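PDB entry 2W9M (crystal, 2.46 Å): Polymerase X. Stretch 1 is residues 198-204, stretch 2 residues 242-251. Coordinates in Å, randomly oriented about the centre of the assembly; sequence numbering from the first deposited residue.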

# COMPACT_ATOMS: atom_id res chain seq x y z
N ALA A 198 -16.18 -3.46 6.93
CA ALA A 198 -15.53 -3.94 8.13
C ALA A 198 -16.39 -5.05 8.72
O ALA A 198 -17.40 -4.78 9.38
N GLU A 199 -15.99 -6.29 8.48
CA GLU A 199 -16.75 -7.45 8.93
C GLU A 199 -16.15 -8.06 10.19
O GLU A 199 -14.94 -8.26 10.29
N LEU A 200 -17.01 -8.37 11.15
CA LEU A 200 -16.59 -8.90 12.43
C LEU A 200 -17.46 -10.12 12.75
O LEU A 200 -18.60 -10.21 12.32
N THR A 201 -16.90 -11.05 13.51
CA THR A 201 -17.69 -12.19 13.97
C THR A 201 -17.68 -12.19 15.50
O THR A 201 -16.74 -11.70 16.13
N VAL A 202 -18.74 -12.72 16.10
CA VAL A 202 -18.99 -12.53 17.53
C VAL A 202 -19.92 -13.62 18.07
O VAL A 202 -20.81 -14.08 17.36
N THR A 203 -19.70 -14.05 19.32
CA THR A 203 -20.65 -14.95 19.97
C THR A 203 -21.53 -14.18 20.94
O THR A 203 -21.05 -13.33 21.70
N GLY A 204 -22.83 -14.47 20.92
CA GLY A 204 -23.78 -13.74 21.74
C GLY A 204 -25.00 -13.40 20.91
O GLY A 204 -25.18 -13.94 19.82
N ALA A 242 -22.44 -22.58 17.95
CA ALA A 242 -22.58 -22.42 16.51
C ALA A 242 -21.47 -21.55 15.93
O ALA A 242 -21.29 -21.49 14.71
N ARG A 243 -20.71 -20.90 16.81
CA ARG A 243 -19.67 -19.96 16.39
C ARG A 243 -18.79 -20.52 15.27
O ARG A 243 -18.53 -19.84 14.29
N GLY A 244 -18.35 -21.77 15.42
CA GLY A 244 -17.50 -22.40 14.42
C GLY A 244 -18.09 -22.37 13.02
O GLY A 244 -17.36 -22.16 12.05
N ALA A 245 -19.40 -22.59 12.92
CA ALA A 245 -20.09 -22.62 11.63
C ALA A 245 -20.28 -21.21 11.09
O ALA A 245 -20.14 -20.97 9.89
N LEU A 246 -20.61 -20.29 11.98
CA LEU A 246 -20.73 -18.88 11.63
C LEU A 246 -19.42 -18.37 11.04
O LEU A 246 -19.42 -17.63 10.06
N ASP A 247 -18.30 -18.79 11.63
CA ASP A 247 -16.99 -18.35 11.18
C ASP A 247 -16.67 -18.86 9.78
O ASP A 247 -16.07 -18.14 8.98
N LEU A 248 -17.07 -20.08 9.48
CA LEU A 248 -16.87 -20.63 8.14
C LEU A 248 -17.71 -19.89 7.11
O LEU A 248 -17.21 -19.48 6.07
N LEU A 249 -19.00 -19.72 7.42
CA LEU A 249 -19.92 -19.08 6.49
C LEU A 249 -19.59 -17.62 6.21
O LEU A 249 -19.82 -17.13 5.11
N ARG A 250 -19.04 -16.93 7.20
CA ARG A 250 -18.68 -15.52 7.04
C ARG A 250 -17.22 -15.34 6.63
O ARG A 250 -16.55 -14.41 7.09
N SER A 251 -16.72 -16.21 5.76
CA SER A 251 -15.32 -16.17 5.34
C SER A 251 -14.98 -15.26 4.14
O SER A 251 -13.97 -14.56 4.19

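A short strand lies nearly antiparallel to a helix in a small, largely polar contact, in which Thr-201 sits between the side chains of Arg-243, Leu-246 and Asp-247 and a long salt bridge lies at one end of the contact. The axes of strand 198-203 and helix 243-249 approach to 9.0 Å at 170°, and together the two stretches bury 349 Å². The antiparallel run sets the register: Thr-203 CA lies 6.2 Å from Arg-243 CA, and one helical turn later Thr-201 CA lies 6.8 Å from Asp-247 CA. Along the strand, Glu-199 and Thr-201 direct their CA-to-CB bonds toward the helix, whereas those of Leu-200 and Val-202 point away, the alternation expected of an extended chain; Thr-203 points sideways. From the second stretch, Arg-243, Leu-246 and Arg-250 point toward the strand.

Thr-201, with chi1 at -135° between wells, is the hub. Its hydroxyl donates the one hydrogen bond across the contact, OG1 to Asp-247 OD1 at 3.2 Å, and also touches Leu-246, OG1 to CD2 at 3.5 Å. Its methyl is tightly placed, with CG2 3.0 Å from Asp-247 OD1 and 2.9 Å from Arg-243 NH1. Asp-247 (chi1 m) starts sideways, but its carboxylate comes nearer the strand; within the helix its OD2 forms a salt bridge with Arg-243 NH1 at 3.6 Å, so the acid meets both the threonine and the arginine.

Arg-243 (chi1 t, chi2 p) lays its guanidinium against the strand, with Val-202 N and Thr-201 CG2 over one face. NH2 comes within 3.0 Å of Val-202 CA and 2.9 Å of Thr-203 N, but the latter pair are both donors and make no hydrogen bond; NH2 finds its partner elsewhere in the structure. Thr-203 (chi1 p) is modelled too close to this group, CG2 to NE at 2.9 Å, so that spacing is not evidence of a favourable contact.

Leu-246 (chi1 t, chi2 p) brings its CD2 methyl against the strand: besides the Thr-201 hydroxyl, Leu-246 CD2 meets the backbone, 3.8 Å from Val-202 O.

Just beyond the helix, Arg-250 (m for chi1 through chi3) reaches back to Glu-199 (chi1 m, chi2 t). Glu-199 OE1 and Arg-250 NH2 form a long salt bridge at 4.0 Å; the oxygen lies well out of the guanidinium plane, so the attraction is between charges, with no N-H directed at it. Ala-198, Gly-204, Gly-244, Ala-245 and Leu-248 take no part.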

# COMPACT_ATOMS: atom_id res chain seq x y z
CB ALA A 198 -15.36 -2.81 9.13
CB GLU A 199 -16.86 -8.49 7.83
CG GLU A 199 -17.83 -8.12 6.71
CD GLU A 199 -17.62 -8.95 5.45
OE1 GLU A 199 -18.46 -9.84 5.17
OE2 GLU A 199 -16.61 -8.72 4.74
CB LEU A 200 -16.77 -7.83 13.51
CG LEU A 200 -15.64 -7.58 14.51
CD1 LEU A 200 -14.31 -7.48 13.80
CD2 LEU A 200 -15.92 -6.31 15.31
CB THR A 201 -17.17 -13.51 13.37
OG1 THR A 201 -18.27 -14.29 12.90
CG2 THR A 201 -16.35 -14.29 14.38
CB VAL A 202 -19.62 -11.13 17.76
CG1 VAL A 202 -20.69 -11.18 18.84
CG2 VAL A 202 -18.55 -10.09 18.07
CB THR A 203 -19.97 -16.11 20.73
OG1 THR A 203 -19.61 -15.68 22.04
CG2 THR A 203 -18.75 -16.62 20.00
CB ALA A 242 -23.94 -21.82 16.17
CB ARG A 243 -18.81 -19.52 17.57
CG ARG A 243 -17.52 -18.81 17.15
CD ARG A 243 -17.80 -17.52 16.38
NE ARG A 243 -17.85 -16.38 17.30
CZ ARG A 243 -16.84 -15.55 17.51
NH1 ARG A 243 -15.69 -15.71 16.86
NH2 ARG A 243 -16.98 -14.57 18.38
CB ALA A 245 -21.43 -23.32 11.75
CB LEU A 246 -21.10 -18.06 12.87
CG LEU A 246 -21.31 -16.56 12.66
CD1 LEU A 246 -22.62 -16.30 11.95
CD2 LEU A 246 -21.27 -15.82 13.99
CB ASP A 247 -15.91 -18.78 12.17
CG ASP A 247 -15.98 -18.00 13.48
OD1 ASP A 247 -16.86 -17.11 13.59
OD2 ASP A 247 -15.16 -18.26 14.39
CB LEU A 248 -17.19 -22.13 8.11
CG LEU A 248 -16.13 -23.08 8.65
CD1 LEU A 248 -16.58 -24.52 8.45
CD2 LEU A 248 -14.80 -22.85 7.97
CB LEU A 249 -21.37 -19.23 6.97
CG LEU A 249 -21.95 -20.64 6.85
CD1 LEU A 249 -23.20 -20.77 7.67
CD2 LEU A 249 -22.21 -21.00 5.39
CB ARG A 250 -18.95 -14.74 8.34
CG ARG A 250 -20.34 -14.92 8.94
CD ARG A 250 -21.44 -14.25 8.13
NE ARG A 250 -21.16 -12.83 7.91
CZ ARG A 250 -22.05 -11.95 7.46
NH1 ARG A 250 -23.29 -12.34 7.19
NH2 ARG A 250 -21.71 -10.68 7.28
CB SER A 251 -14.78 -17.58 5.08
OG SER A 251 -14.34 -18.17 6.29